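Local atomic coordinates of periplasmic binding protein/LacI transcriptional regulator (PDB entry 4YLE), a protein that probably binds a simple sugar in the periplasm as the substrate-binding component of an ABC transport system. Residues F46-M50 with Q277-A283; E51-K55 with D66-N70; V97-S103 with V121-L127. The contacts are given in a common frame with arbitrary orientation. Residues are numbered along the deposited sequence.

Interaction 1: residues F46-M50 with Q277-A283; sequences FFLTM and QYAAKQA
F46 lays one face of its ring over the methyl of A279: CB sits 3.8 Å from the ring centroid and 20° off the normal, a CH-pi contact. This joins two helices of a periplasmic binding protein lobe beside its ligand cleft. Helix 46-50 crosses helix 279-283 at -54°, with the axes 8.4 Å apart, a distance allowed by the small residues A279, A280 and A283. M50 CA and A280 CA come within 4.1 Å. F46 takes chi1 t, placing CE1 3.3 Å from Q277 NE2. M50, a selenomethionine with t, t, m angles, packs CB 3.8 Å from A279 CB and CG 3.5 Å from A283 CB. Y278, with positive phi, is the N-cap residue of the second helix. Q277 NE2 hydrogen-bonds D257 and the unknown ligand, which places this end of the contact at the bound molecule. Within the second segment, Q282 NE2 donates to Q277 O at 2.9 Å and to Q277 OE1 at 3.1 Å.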
loop_
_atom_site.group_PDB
_atom_site.type_symbol
_atom_site.label_atom_id
_atom_site.label_comp_id
_atom_site.label_asym_id
_atom_site.label_seq_id
_atom_site.Cartn_x
_atom_site.Cartn_y
_atom_site.Cartn_z
ATOM N N PHE A 46 0.815 3.771 8.157
ATOM C CA PHE A 46 0.293 4.212 6.872
ATOM C C PHE A 46 -1.225 4.412 6.932
ATOM O O PHE A 46 -1.765 5.424 6.467
ATOM C CB PHE A 46 0.645 3.195 5.801
ATOM C CG PHE A 46 0.145 3.567 4.423
ATOM C CD1 PHE A 46 0.848 4.450 3.617
ATOM C CD2 PHE A 46 -1.017 2.999 3.924
ATOM C CE1 PHE A 46 0.378 4.779 2.344
ATOM C CE2 PHE A 46 -1.479 3.300 2.667
ATOM C CZ PHE A 46 -0.791 4.203 1.870
ATOM N N PHE A 47 -1.933 3.443 7.496
ATOM C CA PHE A 47 -3.380 3.548 7.551
ATOM C C PHE A 47 -3.859 4.440 8.653
ATOM O O PHE A 47 -4.933 5.059 8.524
ATOM C CB PHE A 47 -3.980 2.148 7.621
ATOM C CG PHE A 47 -3.758 1.399 6.356
ATOM C CD1 PHE A 47 -4.407 1.796 5.200
ATOM C CD2 PHE A 47 -2.846 0.372 6.292
ATOM C CE1 PHE A 47 -4.161 1.141 4.003
ATOM C CE2 PHE A 47 -2.598 -0.285 5.101
ATOM C CZ PHE A 47 -3.242 0.118 3.956
ATOM N N LEU A 48 -3.099 4.538 9.746
ATOM C CA LEU A 48 -3.478 5.486 10.780
ATOM C C LEU A 48 -3.382 6.906 10.228
ATOM O O LEU A 48 -4.271 7.720 10.474
ATOM C CB LEU A 48 -2.626 5.298 12.023
ATOM C CG LEU A 48 -2.773 3.868 12.566
ATOM C CD1 LEU A 48 -1.934 3.759 13.815
ATOM C CD2 LEU A 48 -4.238 3.457 12.855
ATOM N N THR A 49 -2.354 7.168 9.420
ATOM C CA THR A 49 -2.185 8.451 8.737
ATOM C C THR A 49 -3.320 8.702 7.748
ATOM O O THR A 49 -3.886 9.798 7.667
ATOM C CB THR A 49 -0.834 8.481 8.007
ATOM O OG1 THR A 49 0.210 8.532 8.986
ATOM C CG2 THR A 49 -0.715 9.702 7.091
HETATM N N MSE A 50 -3.679 7.664 7.014
HETATM C CA MSE A 50 -4.794 7.729 6.093
HETATM C C MSE A 50 -6.080 8.065 6.834
HETATM O O MSE A 50 -6.814 8.964 6.413
HETATM C CB MSE A 50 -4.975 6.401 5.349
HETATM C CG MSE A 50 -6.078 6.434 4.341
HETATM SE SE MSE A 50 -6.402 4.715 3.486
HETATM C CE MSE A 50 -4.857 4.772 2.336
ATOM N N GLN A 277 3.683 8.149 -0.641
ATOM C CA GLN A 277 2.587 7.897 -1.595
ATOM C C GLN A 277 1.284 8.481 -1.077
ATOM O O GLN A 277 0.203 8.177 -1.607
ATOM C CB GLN A 277 2.419 6.397 -1.888
ATOM C CG GLN A 277 2.095 5.569 -0.650
ATOM C CD GLN A 277 1.518 4.194 -0.953
ATOM O OE1 GLN A 277 0.759 4.034 -1.894
ATOM N NE2 GLN A 277 1.861 3.202 -0.137
ATOM N N TYR A 278 1.381 9.328 -0.057
ATOM C CA TYR A 278 0.278 10.199 0.320
ATOM C C TYR A 278 -1.023 9.461 0.641
ATOM O O TYR A 278 -2.061 9.554 -0.058
ATOM C CB TYR A 278 0.099 11.222 -0.784
ATOM C CG TYR A 278 1.407 11.961 -1.033
ATOM C CD1 TYR A 278 1.966 12.751 -0.041
ATOM C CD2 TYR A 278 2.073 11.880 -2.247
ATOM C CE1 TYR A 278 3.166 13.427 -0.247
ATOM C CE2 TYR A 278 3.273 12.574 -2.465
ATOM C CZ TYR A 278 3.809 13.336 -1.462
ATOM O OH TYR A 278 4.993 14.043 -1.667
ATOM N N ALA A 279 -0.977 8.784 1.771
ATOM C CA ALA A 279 -2.105 8.014 2.268
ATOM C C ALA A 279 -3.389 8.824 2.427
ATOM O O ALA A 279 -4.481 8.392 2.011
ATOM C CB ALA A 279 -1.728 7.391 3.576
ATOM N N ALA A 280 -3.265 9.983 3.059
ATOM C CA ALA A 280 -4.406 10.803 3.370
ATOM C C ALA A 280 -5.011 11.267 2.048
ATOM O O ALA A 280 -6.211 11.304 1.911
ATOM C CB ALA A 280 -4.005 11.983 4.217
ATOM N N LYS A 281 -4.166 11.660 1.101
ATOM C CA LYS A 281 -4.651 12.082 -0.214
ATOM C C LYS A 281 -5.463 10.982 -0.885
ATOM O O LYS A 281 -6.511 11.255 -1.434
ATOM C CB LYS A 281 -3.480 12.484 -1.110
ATOM C CG LYS A 281 -3.912 12.910 -2.526
ATOM C CD LYS A 281 -2.715 12.873 -3.482
ATOM C CE LYS A 281 -1.953 14.129 -3.457
ATOM N NZ LYS A 281 -2.733 15.251 -4.031
ATOM N N GLN A 282 -4.981 9.739 -0.828
ATOM C CA GLN A 282 -5.695 8.649 -1.497
ATOM C C GLN A 282 -7.088 8.495 -0.942
ATOM O O GLN A 282 -8.083 8.367 -1.725
ATOM C CB GLN A 282 -4.941 7.346 -1.386
ATOM C CG GLN A 282 -3.637 7.356 -2.134
ATOM C CD GLN A 282 -2.991 6.008 -2.121
ATOM O OE1 GLN A 282 -3.613 5.017 -2.472
ATOM N NE2 GLN A 282 -1.714 5.961 -1.745
ATOM N N ALA A 283 -7.213 8.556 0.386
ATOM C CA ALA A 283 -8.520 8.386 1.004
ATOM C C ALA A 283 -9.419 9.593 0.705
ATOM O O ALA A 283 -10.612 9.434 0.431
ATOM C CB ALA A 283 -8.401 8.193 2.470
#

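Interaction 2: residues E51-K55 with D66-N70; sequences ENGAK and DLITN
Helix 51-55 runs back across strand 66-70, nearly antiparallel at 170° with the axes 9.8 Å apart, as expected for the helix and second strand of a right-handed beta-alpha-beta crossover. The nearest CA atoms are those of E51 and T69 (7.1 Å) and of K55 and L67 (7.4 Å). The hydroxyl of T69, chi1 p, is the polar hub: OG1 donates to E51 OE2 at 2.7 Å and accepts from K55 NZ at 3.0 Å. E51 reaches it with chi1 and chi2 both t; K55 leaves the helix with chi1 m, extends through two t angles and turns at chi4 m. K55 NZ also donates a hydrogen bond to a water 2.7 Å away, which in turn donates to L67 O at 2.7 Å. Thus one lysine serves both the threonine hydroxyl and, through water, a strand carbonyl. Beneath this polar layer L67, t and p, puts CD2 3.8 Å from A54 CB and 3.6 Å from A54 O. D66 makes a salt bridge with K32. On the inner side, I287 of helix 279-295 touches both A54 and L67, while strand 34-39 hydrogen-bonds along strand 66-72, and I68 and N70 face helix 78-90 across the sheet.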
loop_
_atom_site.group_PDB
_atom_site.type_symbol
_atom_site.label_atom_id
_atom_site.label_comp_id
_atom_site.label_asym_id
_atom_site.label_seq_id
_atom_site.Cartn_x
_atom_site.Cartn_y
_atom_site.Cartn_z
ATOM N N GLU A 51 -6.354 7.327 7.909
ATOM C CA GLU A 51 -7.564 7.521 8.717
ATOM C C GLU A 51 -7.640 8.930 9.268
ATOM O O GLU A 51 -8.692 9.577 9.189
ATOM C CB GLU A 51 -7.610 6.492 9.859
ATOM C CG GLU A 51 -8.921 6.452 10.580
ATOM C CD GLU A 51 -8.929 5.465 11.735
ATOM O OE1 GLU A 51 -7.879 5.308 12.384
ATOM O OE2 GLU A 51 -9.987 4.850 11.978
ATOM N N ASN A 52 -6.523 9.432 9.782
ATOM C CA ASN A 52 -6.527 10.773 10.344
ATOM C C ASN A 52 -6.879 11.788 9.266
ATOM O O ASN A 52 -7.679 12.692 9.507
ATOM C CB ASN A 52 -5.182 11.113 10.980
ATOM C CG ASN A 52 -4.927 10.317 12.236
ATOM O OD1 ASN A 52 -5.867 9.914 12.927
ATOM N ND2 ASN A 52 -3.654 10.074 12.533
ATOM N N GLY A 53 -6.301 11.623 8.082
ATOM C CA GLY A 53 -6.587 12.494 6.953
ATOM C C GLY A 53 -8.055 12.525 6.574
ATOM O O GLY A 53 -8.650 13.578 6.353
ATOM N N ALA A 54 -8.643 11.347 6.483
ATOM C CA ALA A 54 -10.049 11.211 6.137
ATOM C C ALA A 54 -10.920 11.885 7.186
ATOM O O ALA A 54 -11.860 12.603 6.860
ATOM C CB ALA A 54 -10.417 9.750 6.026
ATOM N N LYS A 55 -10.615 11.639 8.453
ATOM C CA LYS A 55 -11.408 12.182 9.541
ATOM C C LYS A 55 -11.296 13.704 9.573
ATOM O O LYS A 55 -12.296 14.402 9.790
ATOM C CB LYS A 55 -10.986 11.554 10.874
ATOM C CG LYS A 55 -11.431 10.089 11.018
ATOM C CD LYS A 55 -11.167 9.593 12.440
ATOM C CE LYS A 55 -11.527 8.126 12.627
ATOM N NZ LYS A 55 -12.955 7.842 12.309
ATOM N N ASP A 66 -21.173 12.010 6.124
ATOM C CA ASP A 66 -20.751 11.299 7.331
ATOM C C ASP A 66 -19.756 10.225 6.915
ATOM O O ASP A 66 -19.811 9.747 5.797
ATOM C CB ASP A 66 -21.930 10.653 8.053
ATOM C CG ASP A 66 -22.821 11.663 8.717
ATOM O OD1 ASP A 66 -22.270 12.599 9.339
ATOM O OD2 ASP A 66 -24.062 11.531 8.600
ATOM N N LEU A 67 -18.867 9.848 7.822
ATOM C CA LEU A 67 -17.740 8.954 7.492
ATOM C C LEU A 67 -17.659 7.845 8.509
ATOM O O LEU A 67 -17.658 8.119 9.704
ATOM C CB LEU A 67 -16.412 9.724 7.475
ATOM C CG LEU A 67 -15.153 8.873 7.282
ATOM C CD1 LEU A 67 -15.121 8.309 5.884
ATOM C CD2 LEU A 67 -13.854 9.652 7.593
ATOM N N ILE A 68 -17.595 6.598 8.044
ATOM C CA ILE A 68 -17.366 5.446 8.933
ATOM C C ILE A 68 -16.050 4.821 8.527
ATOM O O ILE A 68 -15.935 4.434 7.380
ATOM C CB ILE A 68 -18.485 4.378 8.812
ATOM C CG1 ILE A 68 -19.856 5.025 8.990
ATOM C CG2 ILE A 68 -18.262 3.207 9.806
ATOM C CD1 ILE A 68 -20.041 5.750 10.307
ATOM N N THR A 69 -15.079 4.731 9.442
ATOM C CA THR A 69 -13.757 4.173 9.099
ATOM C C THR A 69 -13.586 2.825 9.778
ATOM O O THR A 69 -14.085 2.597 10.879
ATOM C CB THR A 69 -12.579 5.106 9.508
ATOM O OG1 THR A 69 -12.488 5.188 10.931
ATOM C CG2 THR A 69 -12.769 6.478 8.961
ATOM N N ASN A 70 -12.920 1.900 9.094
ATOM C CA ASN A 70 -12.654 0.585 9.663
ATOM C C ASN A 70 -11.399 0.030 9.057
ATOM O O ASN A 70 -11.094 0.307 7.908
ATOM C CB ASN A 70 -13.778 -0.406 9.400
ATOM C CG ASN A 70 -14.985 -0.185 10.293
ATOM O OD1 ASN A 70 -16.062 0.200 9.828
ATOM N ND2 ASN A 70 -14.816 -0.446 11.583
HETATM O O HOH W 1 -15.235 8.459 10.911
#

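Interaction 3: residues V97-S103 with V121-L127; sequences VLAPADS and VNIDNRL
V97 CG1 meets I123 CG2 at 3.7 Å, A99 CB lies 3.9 Å from I123 CG1, and further along P100 CG touches L127 CD2 at 3.6 Å. This apolar packing accompanies two parallel strand ends in register, V97 beside V121 (CA-CA 4.8 Å) and L98 beside N122 (5.1 Å). Within these segments L98 makes the two backbone hydrogen bonds between the strands: its N donates to V121 O and its O accepts from I123 N, each at 2.9 Å. Past the strands the two segments stay together as loops. D124 has positive phi (74/-72), and N125 N returns to I123 O at 2.8 Å. N122, chi1 t, braces the second loop, with OD1 taking L127 N at 2.8 Å and ND2 giving to N125 O at 3.0 Å. At the polar edge N125 ND2 donates to P100 O at 3.1 Å, and S103 OG donates to R126 O at 2.8 Å; S103 OG also accepts from T177 N of the other lobe. The carboxylate of D124 forms a salt bridge with K40 and hydrogen-bonds the unknown ligand. Loops at the C-terminal ends of neighbouring parallel strands, here joined through helix 107-115, are where periplasmic binding proteins of this Rossmann-like fold build their ligand cleft.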
loop_
_atom_site.group_PDB
_atom_site.type_symbol
_atom_site.label_atom_id
_atom_site.label_comp_id
_atom_site.label_asym_id
_atom_site.label_seq_id
_atom_site.Cartn_x
_atom_site.Cartn_y
_atom_site.Cartn_z
ATOM N N VAL A 97 -15.256 3.213 0.136
ATOM C CA VAL A 97 -13.933 3.503 -0.362
ATOM C C VAL A 97 -13.035 2.424 0.225
ATOM O O VAL A 97 -12.858 2.381 1.439
ATOM C CB VAL A 97 -13.454 4.892 0.066
ATOM C CG1 VAL A 97 -12.071 5.152 -0.457
ATOM C CG2 VAL A 97 -14.439 5.985 -0.449
ATOM N N LEU A 98 -12.523 1.538 -0.629
ATOM C CA LEU A 98 -11.904 0.317 -0.164
ATOM C C LEU A 98 -10.434 0.248 -0.581
ATOM O O LEU A 98 -10.124 0.436 -1.762
ATOM C CB LEU A 98 -12.654 -0.890 -0.730
ATOM C CG LEU A 98 -12.030 -2.268 -0.484
ATOM C CD1 LEU A 98 -12.066 -2.624 0.988
ATOM C CD2 LEU A 98 -12.755 -3.313 -1.344
ATOM N N ALA A 99 -9.553 -0.014 0.399
ATOM C CA ALA A 99 -8.135 -0.398 0.171
ATOM C C ALA A 99 -8.007 -1.908 0.387
ATOM O O ALA A 99 -7.859 -2.352 1.521
ATOM C CB ALA A 99 -7.192 0.348 1.120
ATOM N N PRO A 100 -8.107 -2.707 -0.694
ATOM C CA PRO A 100 -8.349 -4.145 -0.482
ATOM C C PRO A 100 -7.116 -4.925 -0.041
ATOM O O PRO A 100 -6.006 -4.666 -0.527
ATOM C CB PRO A 100 -8.845 -4.612 -1.856
ATOM C CG PRO A 100 -8.320 -3.643 -2.820
ATOM C CD PRO A 100 -8.234 -2.324 -2.114
ATOM N N ALA A 101 -7.315 -5.864 0.878
ATOM C CA ALA A 101 -6.218 -6.663 1.431
ATOM C C ALA A 101 -5.714 -7.712 0.437
ATOM O O ALA A 101 -4.585 -8.222 0.573
ATOM C CB ALA A 101 -6.662 -7.340 2.713
ATOM N N ASP A 102 -6.573 -8.031 -0.534
ATOM C CA ASP A 102 -6.316 -9.021 -1.584
ATOM C C ASP A 102 -6.931 -8.495 -2.879
ATOM O O ASP A 102 -8.084 -8.091 -2.871
ATOM C CB ASP A 102 -6.936 -10.359 -1.197
ATOM C CG ASP A 102 -6.542 -11.486 -2.122
ATOM O OD1 ASP A 102 -6.724 -11.358 -3.351
ATOM O OD2 ASP A 102 -6.067 -12.523 -1.610
ATOM N N SER A 103 -6.174 -8.464 -3.970
ATOM C CA SER A 103 -6.665 -7.852 -5.219
ATOM C C SER A 103 -7.743 -8.684 -5.941
ATOM O O SER A 103 -8.483 -8.171 -6.780
ATOM C CB SER A 103 -5.490 -7.613 -6.157
ATOM O OG SER A 103 -4.721 -6.505 -5.679
ATOM N N VAL A 121 -15.412 2.874 -4.657
ATOM C CA VAL A 121 -14.187 3.420 -5.187
ATOM C C VAL A 121 -13.057 2.630 -4.560
ATOM O O VAL A 121 -13.080 2.363 -3.374
ATOM C CB VAL A 121 -14.038 4.905 -4.850
ATOM C CG1 VAL A 121 -12.752 5.458 -5.399
ATOM C CG2 VAL A 121 -15.235 5.716 -5.404
ATOM N N ASN A 122 -12.102 2.271 -5.396
ATOM C CA ASN A 122 -10.948 1.445 -5.054
ATOM C C ASN A 122 -9.785 2.393 -4.837
ATOM O O ASN A 122 -9.489 3.198 -5.723
ATOM C CB ASN A 122 -10.715 0.483 -6.222
ATOM C CG ASN A 122 -9.550 -0.473 -6.055
ATOM O OD1 ASN A 122 -9.251 -1.179 -7.009
ATOM N ND2 ASN A 122 -8.926 -0.540 -4.874
ATOM N N ILE A 123 -9.129 2.300 -3.691
ATOM C CA ILE A 123 -7.878 3.024 -3.503
ATOM C C ILE A 123 -6.705 2.120 -3.130
ATOM O O ILE A 123 -6.923 0.978 -2.764
ATOM C CB ILE A 123 -7.996 4.102 -2.409
ATOM C CG1 ILE A 123 -8.158 3.482 -1.010
ATOM C CG2 ILE A 123 -9.188 5.070 -2.730
ATOM C CD1 ILE A 123 -8.221 4.528 0.149
ATOM N N ASP A 124 -5.479 2.662 -3.268
ATOM C CA ASP A 124 -4.227 2.074 -2.738
ATOM C C ASP A 124 -3.768 0.867 -3.552
ATOM O O ASP A 124 -2.792 0.938 -4.305
ATOM C CB ASP A 124 -4.400 1.700 -1.270
ATOM C CG ASP A 124 -3.156 1.049 -0.672
ATOM O OD1 ASP A 124 -2.069 1.255 -1.211
ATOM O OD2 ASP A 124 -3.274 0.342 0.357
ATOM N N ASN A 125 -4.496 -0.231 -3.417
ATOM C CA ASN A 125 -4.151 -1.467 -4.081
ATOM C C ASN A 125 -5.246 -1.833 -5.061
ATOM O O ASN A 125 -6.382 -2.046 -4.673
ATOM C CB ASN A 125 -3.969 -2.583 -3.071
ATOM C CG ASN A 125 -3.790 -3.916 -3.721
ATOM O OD1 ASN A 125 -3.092 -4.046 -4.747
ATOM N ND2 ASN A 125 -4.405 -4.956 -3.127
ATOM N N ARG A 126 -4.904 -1.904 -6.328
ATOM C CA ARG A 126 -5.910 -2.071 -7.347
ATOM C C ARG A 126 -6.455 -3.489 -7.380
ATOM O O ARG A 126 -5.702 -4.456 -7.378
ATOM C CB ARG A 126 -5.347 -1.688 -8.710
ATOM C CG ARG A 126 -6.412 -1.443 -9.758
ATOM C CD ARG A 126 -5.798 -1.403 -11.133
ATOM N NE ARG A 126 -4.802 -0.341 -11.247
ATOM C CZ ARG A 126 -4.995 0.811 -11.886
ATOM N NH1 ARG A 126 -6.155 1.076 -12.499
ATOM N NH2 ARG A 126 -4.010 1.702 -11.919
ATOM N N LEU A 127 -7.784 -3.591 -7.394
ATOM C CA LEU A 127 -8.475 -4.846 -7.627
ATOM C C LEU A 127 -8.082 -5.413 -8.968
ATOM O O LEU A 127 -7.756 -4.674 -9.888
ATOM C CB LEU A 127 -9.983 -4.630 -7.566
ATOM C CG LEU A 127 -10.497 -4.244 -6.185
ATOM C CD1 LEU A 127 -11.917 -3.719 -6.303
ATOM C CD2 LEU A 127 -10.429 -5.417 -5.207
#

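From the N terminus, helix 45-60 comes first and serves two contacts: its beginning lies in interaction 1 and its next turn in interaction 2. Interaction 2 closes first, a short loop back to edge strand 66-72. Interaction 3 follows in series, joining strands 95-98 and 119-123 of the same sheet, its nearest atoms about 7 Å from interaction 2. Interaction 1 spans both, closing only when the chain has passed through the four-stranded second lobe and returned with helix 279-295. That returning helix ties the pieces together: A280 CB packs 3.8 Å from G53 CA, and Q282 O lies 3.6 Å from I123 CG2. Helix 45-60 adds M50 SE, 3.8 Å from I123 CD1. Q277 and D124 bring interactions 1 and 3 to the same bound ligand.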